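Local coordinates for protein SxtG (Microseira wollei, PDB 6U1R) that probably transfers an amidino group, by way of a cysteine-bound intermediate, as an amidinotransferase of the saxitoxin biosynthetic pathway, at residues C26-E38 with P135-I147. Numbering follows the deposited sequence.
Sequences CPVNSYNEWDALE and PRDVFLVIGNEII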
loop_
_atom_site.group_PDB
_atom_site.type_symbol
_atom_site.label_atom_id
_atom_site.label_comp_id
_atom_site.label_asym_id
_atom_site.label_seq_id
_atom_site.Cartn_x
_atom_site.Cartn_y
_atom_site.Cartn_z
ATOM N N CYS A 26 17.968 5.023 -14.044
ATOM C CA CYS A 26 16.931 4.279 -13.317
ATOM C C CYS A 26 16.629 2.975 -14.047
ATOM O O CYS A 26 16.305 2.992 -15.235
ATOM C CB CYS A 26 15.654 5.110 -13.171
ATOM S SG CYS A 26 14.373 4.308 -12.160
ATOM N N PRO A 27 16.746 1.842 -13.352
ATOM C CA PRO A 27 16.496 0.550 -14.014
ATOM C C PRO A 27 15.028 0.269 -14.304
ATOM O O PRO A 27 14.744 -0.657 -15.069
ATOM C CB PRO A 27 17.066 -0.464 -13.020
ATOM C CG PRO A 27 16.926 0.210 -11.685
ATOM C CD PRO A 27 17.200 1.662 -11.958
ATOM N N VAL A 28 14.099 0.983 -13.688
ATOM C CA VAL A 28 12.667 0.838 -13.968
ATOM C C VAL A 28 12.256 1.931 -14.953
ATOM O O VAL A 28 12.380 3.126 -14.656
ATOM C CB VAL A 28 11.842 0.919 -12.674
ATOM C CG1 VAL A 28 10.337 0.839 -12.948
ATOM C CG2 VAL A 28 12.275 -0.200 -11.752
ATOM N N ASN A 29 11.768 1.522 -16.131
ATOM C CA ASN A 29 11.369 2.470 -17.177
ATOM C C ASN A 29 10.514 1.685 -18.179
ATOM O O ASN A 29 11.066 1.008 -19.044
ATOM C CB ASN A 29 12.588 3.082 -17.858
ATOM C CG ASN A 29 12.222 4.182 -18.813
ATOM O OD1 ASN A 29 12.196 5.345 -18.436
ATOM N ND2 ASN A 29 11.902 3.815 -20.066
ATOM N N SER A 30 9.187 1.767 -18.048
ATOM C CA SER A 30 8.301 1.090 -19.004
ATOM C C SER A 30 6.987 1.850 -19.097
ATOM O O SER A 30 6.302 2.011 -18.091
ATOM C CB SER A 30 8.024 -0.368 -18.629
ATOM O OG SER A 30 7.245 -0.960 -19.677
ATOM N N TYR A 31 6.637 2.289 -20.306
ATOM C CA TYR A 31 5.480 3.139 -20.540
ATOM C C TYR A 31 4.388 2.480 -21.374
ATOM O O TYR A 31 3.312 3.067 -21.509
ATOM C CB TYR A 31 5.926 4.433 -21.233
ATOM C CG TYR A 31 6.741 5.348 -20.355
ATOM C CD1 TYR A 31 6.126 6.168 -19.422
ATOM C CD2 TYR A 31 8.133 5.407 -20.470
ATOM C CE1 TYR A 31 6.869 7.040 -18.633
ATOM C CE2 TYR A 31 8.878 6.263 -19.670
ATOM C CZ TYR A 31 8.237 7.073 -18.765
ATOM O OH TYR A 31 8.955 7.935 -17.976
ATOM N N ASN A 32 4.623 1.292 -21.920
ATOM C CA ASN A 32 3.673 0.645 -22.820
ATOM C C ASN A 32 4.085 -0.817 -22.960
ATOM O O ASN A 32 5.061 -1.260 -22.354
ATOM C CB ASN A 32 3.649 1.378 -24.163
ATOM C CG ASN A 32 5.023 1.510 -24.728
ATOM O OD1 ASN A 32 5.680 0.502 -24.986
ATOM N ND2 ASN A 32 5.517 2.750 -24.856
ATOM N N GLU A 33 3.357 -1.564 -23.786
ATOM C CA GLU A 33 3.565 -3.011 -23.882
ATOM C C GLU A 33 4.592 -3.420 -24.943
ATOM O O GLU A 33 4.851 -4.616 -25.085
ATOM C CB GLU A 33 2.232 -3.722 -24.179
ATOM C CG GLU A 33 1.069 -3.355 -23.228
ATOM C CD GLU A 33 1.226 -3.876 -21.792
ATOM O OE1 GLU A 33 2.024 -4.811 -21.563
ATOM O OE2 GLU A 33 0.553 -3.314 -20.885
ATOM N N TRP A 34 5.196 -2.475 -25.674
ATOM C CA TRP A 34 5.906 -2.819 -26.907
ATOM C C TRP A 34 7.298 -2.214 -27.064
ATOM O O TRP A 34 8.023 -2.670 -27.956
ATOM C CB TRP A 34 5.088 -2.400 -28.137
ATOM C CG TRP A 34 4.777 -0.938 -28.145
ATOM C CD1 TRP A 34 5.627 0.082 -28.494
ATOM C CD2 TRP A 34 3.536 -0.317 -27.776
ATOM N NE1 TRP A 34 4.993 1.290 -28.361
ATOM C CE2 TRP A 34 3.708 1.078 -27.930
ATOM C CE3 TRP A 34 2.293 -0.801 -27.345
ATOM C CZ2 TRP A 34 2.691 1.985 -27.657
ATOM C CZ3 TRP A 34 1.288 0.108 -27.064
ATOM C CH2 TRP A 34 1.485 1.479 -27.243
ATOM N N ASP A 35 7.671 -1.177 -26.318
ATOM C CA ASP A 35 9.007 -0.617 -26.502
ATOM C C ASP A 35 10.061 -1.698 -26.237
ATOM O O ASP A 35 9.832 -2.669 -25.501
ATOM C CB ASP A 35 9.239 0.599 -25.586
ATOM C CG ASP A 35 8.602 1.889 -26.092
ATOM O OD1 ASP A 35 8.287 2.031 -27.300
ATOM O OD2 ASP A 35 8.444 2.811 -25.256
ATOM N N ALA A 36 11.228 -1.525 -26.856
ATOM C CA ALA A 36 12.275 -2.545 -26.857
ATOM C C ALA A 36 12.598 -3.051 -25.452
ATOM O O ALA A 36 13.053 -2.289 -24.593
ATOM C CB ALA A 36 13.535 -1.973 -27.522
ATOM N N LEU A 37 12.391 -4.350 -25.230
ATOM C CA LEU A 37 12.426 -4.928 -23.886
ATOM C C LEU A 37 13.868 -5.157 -23.448
ATOM O O LEU A 37 14.621 -5.865 -24.128
ATOM C CB LEU A 37 11.640 -6.234 -23.861
ATOM C CG LEU A 37 11.460 -6.940 -22.508
ATOM C CD1 LEU A 37 10.798 -6.020 -21.506
ATOM C CD2 LEU A 37 10.656 -8.226 -22.690
ATOM N N GLU A 38 14.257 -4.550 -22.327
ATOM C CA GLU A 38 15.622 -4.665 -21.808
ATOM C C GLU A 38 15.719 -5.543 -20.572
ATOM O O GLU A 38 16.696 -6.278 -20.414
ATOM C CB GLU A 38 16.194 -3.275 -21.483
ATOM C CG GLU A 38 16.459 -2.423 -22.734
ATOM C CD GLU A 38 17.208 -1.121 -22.467
ATOM O OE1 GLU A 38 17.404 -0.736 -21.294
ATOM O OE2 GLU A 38 17.622 -0.481 -23.459
ATOM N N PRO A 135 3.685 -12.460 -12.128
ATOM C CA PRO A 135 4.067 -11.097 -11.713
ATOM C C PRO A 135 3.135 -10.007 -12.240
ATOM O O PRO A 135 2.947 -8.968 -11.576
ATOM C CB PRO A 135 5.483 -10.920 -12.295
ATOM C CG PRO A 135 5.907 -12.230 -12.794
ATOM C CD PRO A 135 4.731 -13.134 -12.910
ATOM N N ARG A 136 2.561 -10.212 -13.431
ATOM C CA ARG A 136 1.708 -9.208 -14.061
ATOM C C ARG A 136 0.470 -8.890 -13.219
ATOM O O ARG A 136 -0.100 -7.801 -13.341
ATOM C CB ARG A 136 1.285 -9.707 -15.453
ATOM C CG ARG A 136 0.500 -8.725 -16.322
ATOM C CD ARG A 136 1.372 -7.676 -16.987
ATOM N NE ARG A 136 2.467 -8.261 -17.770
ATOM C CZ ARG A 136 3.353 -7.542 -18.455
ATOM N NH1 ARG A 136 3.236 -6.219 -18.514
ATOM N NH2 ARG A 136 4.339 -8.138 -19.106
ATOM N N ASP A 137 0.008 -9.835 -12.392
ATOM C CA ASP A 137 -1.210 -9.604 -11.611
ATOM C C ASP A 137 -0.991 -8.649 -10.442
ATOM O O ASP A 137 -1.937 -7.995 -9.988
ATOM C CB ASP A 137 -1.743 -10.924 -11.037
ATOM C CG ASP A 137 -2.114 -11.940 -12.091
ATOM O OD1 ASP A 137 -2.095 -11.603 -13.306
ATOM O OD2 ASP A 137 -2.433 -13.100 -11.694
ATOM N N VAL A 138 0.234 -8.572 -9.933
ATOM C CA VAL A 138 0.504 -8.094 -8.582
ATOM C C VAL A 138 0.978 -6.649 -8.601
ATOM O O VAL A 138 0.786 -5.911 -7.629
ATOM C CB VAL A 138 1.550 -9.012 -7.911
ATOM C CG1 VAL A 138 1.917 -8.515 -6.503
ATOM C CG2 VAL A 138 1.015 -10.446 -7.870
ATOM N N PHE A 139 1.608 -6.237 -9.710
ATOM C CA PHE A 139 2.264 -4.937 -9.825
ATOM C C PHE A 139 1.954 -4.301 -11.171
ATOM O O PHE A 139 1.910 -4.994 -12.184
ATOM C CB PHE A 139 3.797 -5.020 -9.756
ATOM C CG PHE A 139 4.340 -5.833 -8.610
ATOM C CD1 PHE A 139 4.483 -5.264 -7.364
ATOM C CD2 PHE A 139 4.716 -7.151 -8.791
ATOM C CE1 PHE A 139 5.010 -5.991 -6.304
ATOM C CE2 PHE A 139 5.233 -7.896 -7.721
ATOM C CZ PHE A 139 5.370 -7.307 -6.483
ATOM N N LEU A 140 1.822 -2.986 -11.174
ATOM C CA LEU A 140 1.825 -2.172 -12.377
ATOM C C LEU A 140 3.154 -1.446 -12.479
ATOM O O LEU A 140 3.656 -0.925 -11.474
ATOM C CB LEU A 140 0.731 -1.116 -12.347
ATOM C CG LEU A 140 -0.714 -1.480 -12.538
ATOM C CD1 LEU A 140 -1.551 -0.243 -12.103
ATOM C CD2 LEU A 140 -0.942 -1.829 -13.996
ATOM N N VAL A 141 3.714 -1.394 -13.681
ATOM C CA VAL A 141 4.876 -0.555 -13.957
ATOM C C VAL A 141 4.392 0.624 -14.781
ATOM O O VAL A 141 3.932 0.443 -15.918
ATOM C CB VAL A 141 5.990 -1.310 -14.698
ATOM C CG1 VAL A 141 7.200 -0.384 -14.855
ATOM C CG2 VAL A 141 6.379 -2.552 -13.964
ATOM N N ILE A 142 4.503 1.828 -14.218
ATOM C CA ILE A 142 4.067 3.062 -14.869
ATOM C C ILE A 142 5.293 3.970 -14.940
ATOM O O ILE A 142 5.623 4.664 -13.969
ATOM C CB ILE A 142 2.920 3.762 -14.128
ATOM C CG1 ILE A 142 1.728 2.820 -13.898
ATOM C CG2 ILE A 142 2.462 5.008 -14.920
ATOM C CD1 ILE A 142 1.116 2.246 -15.175
ATOM N N GLY A 143 5.981 3.969 -16.074
ATOM C CA GLY A 143 7.164 4.809 -16.190
ATOM C C GLY A 143 8.268 4.304 -15.274
ATOM O O GLY A 143 8.723 3.170 -15.429
ATOM N N ASN A 144 8.692 5.110 -14.303
ATOM C CA ASN A 144 9.727 4.705 -13.367
ATOM C C ASN A 144 9.161 4.238 -12.025
ATOM O O ASN A 144 9.931 4.066 -11.076
ATOM C CB ASN A 144 10.727 5.850 -13.135
ATOM C CG ASN A 144 10.098 7.052 -12.449
ATOM O OD1 ASN A 144 8.912 7.049 -12.124
ATOM N ND2 ASN A 144 10.903 8.086 -12.207
ATOM N N GLU A 145 7.853 3.985 -11.947
ATOM C CA GLU A 145 7.177 3.626 -10.704
ATOM C C GLU A 145 6.630 2.206 -10.763
ATOM O O GLU A 145 5.976 1.829 -11.752
ATOM C CB GLU A 145 6.029 4.599 -10.430
ATOM C CG GLU A 145 5.265 4.331 -9.143
ATOM C CD GLU A 145 4.107 5.285 -8.928
ATOM O OE1 GLU A 145 3.691 5.956 -9.894
ATOM O OE2 GLU A 145 3.603 5.368 -7.790
ATOM N N ILE A 146 6.865 1.439 -9.691
ATOM C CA ILE A 146 6.204 0.148 -9.468
ATOM C C ILE A 146 5.111 0.341 -8.407
ATOM O O ILE A 146 5.375 0.869 -7.320
ATOM C CB ILE A 146 7.222 -0.931 -9.060
ATOM C CG1 ILE A 146 8.243 -1.108 -10.194
ATOM C CG2 ILE A 146 6.523 -2.257 -8.753
ATOM C CD1 ILE A 146 9.281 -2.119 -9.965
ATOM N N ILE A 147 3.869 -0.035 -8.739
ATOM C CA ILE A 147 2.711 0.105 -7.852
ATOM C C ILE A 147 2.234 -1.281 -7.436
ATOM O O ILE A 147 1.916 -2.123 -8.293
ATOM C CB ILE A 147 1.561 0.871 -8.540
ATOM C CG1 ILE A 147 2.045 2.222 -9.072
ATOM C CG2 ILE A 147 0.387 1.067 -7.568
ATOM C CD1 ILE A 147 1.042 2.920 -9.975
HETATM O O HOH W 1 7.802 7.996 -14.972
HETATM O O HOH W 2 4.419 -6.285 -21.581
HETATM O O HOH W 3 0.828 -4.389 -18.562
#
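Tyr31 lays one face of its ring over Gly143 CA, a CH-pi contact in which that carbon stands 3.7 Å from the ring centroid, shifted toward the CE1 rim. Gly143 sits in the type II' turn of the beta hairpin made by strands 139-142 and 145-148, and the case illustrates how an irregular N-terminal segment can be joined to a hairpin turn by a single antiparallel bridge backed by side-chain packing. That hydrogen-bonded pair is Ser30 with Gly143: Ser30 N gives to Gly143 O at 3.0 Å, and Gly143 N returns a bond to Ser30 O at 2.8 Å, arriving above the carbonyl plane. The positive phi of Gly143 (68°) suits the turn, and the absence of a side chain lets the tyrosine ring lie against its CA.

On the Cys26 side of the bridge, Val28 carries most of the apolar packing. Holding CG1 anti to the backbone N (chi1 177°), it sets that methyl against Val141 CG1 at 3.9 Å and Ile146 CG1, while CG2 meets Ile146 CD1; Tyr170 of helix 164-172 also packs on Val28. Ser30 OG is hydrogen-bonded to Asp372 OD2.

At the far end lies a polar cluster, in which the side chain of Arg136 comes within about 5 Å of that of Cys368, the predicted amidino-cysteine residue. Glu33 OE1 lies 3.6 Å from Arg136 NH1, well off the guanidinium plane, making this salt bridge purely electrostatic; Asp372 is a second anionic partner of Arg136. Arg221 N and His367 also hold Glu33. Two waters span the pair: one gives to Glu33 OE1 and accepts weakly from Arg136 NH2, while the other donates to Glu33 OE2 at 2.6 Å and accepts from Arg136 NH1 at 3.0 Å.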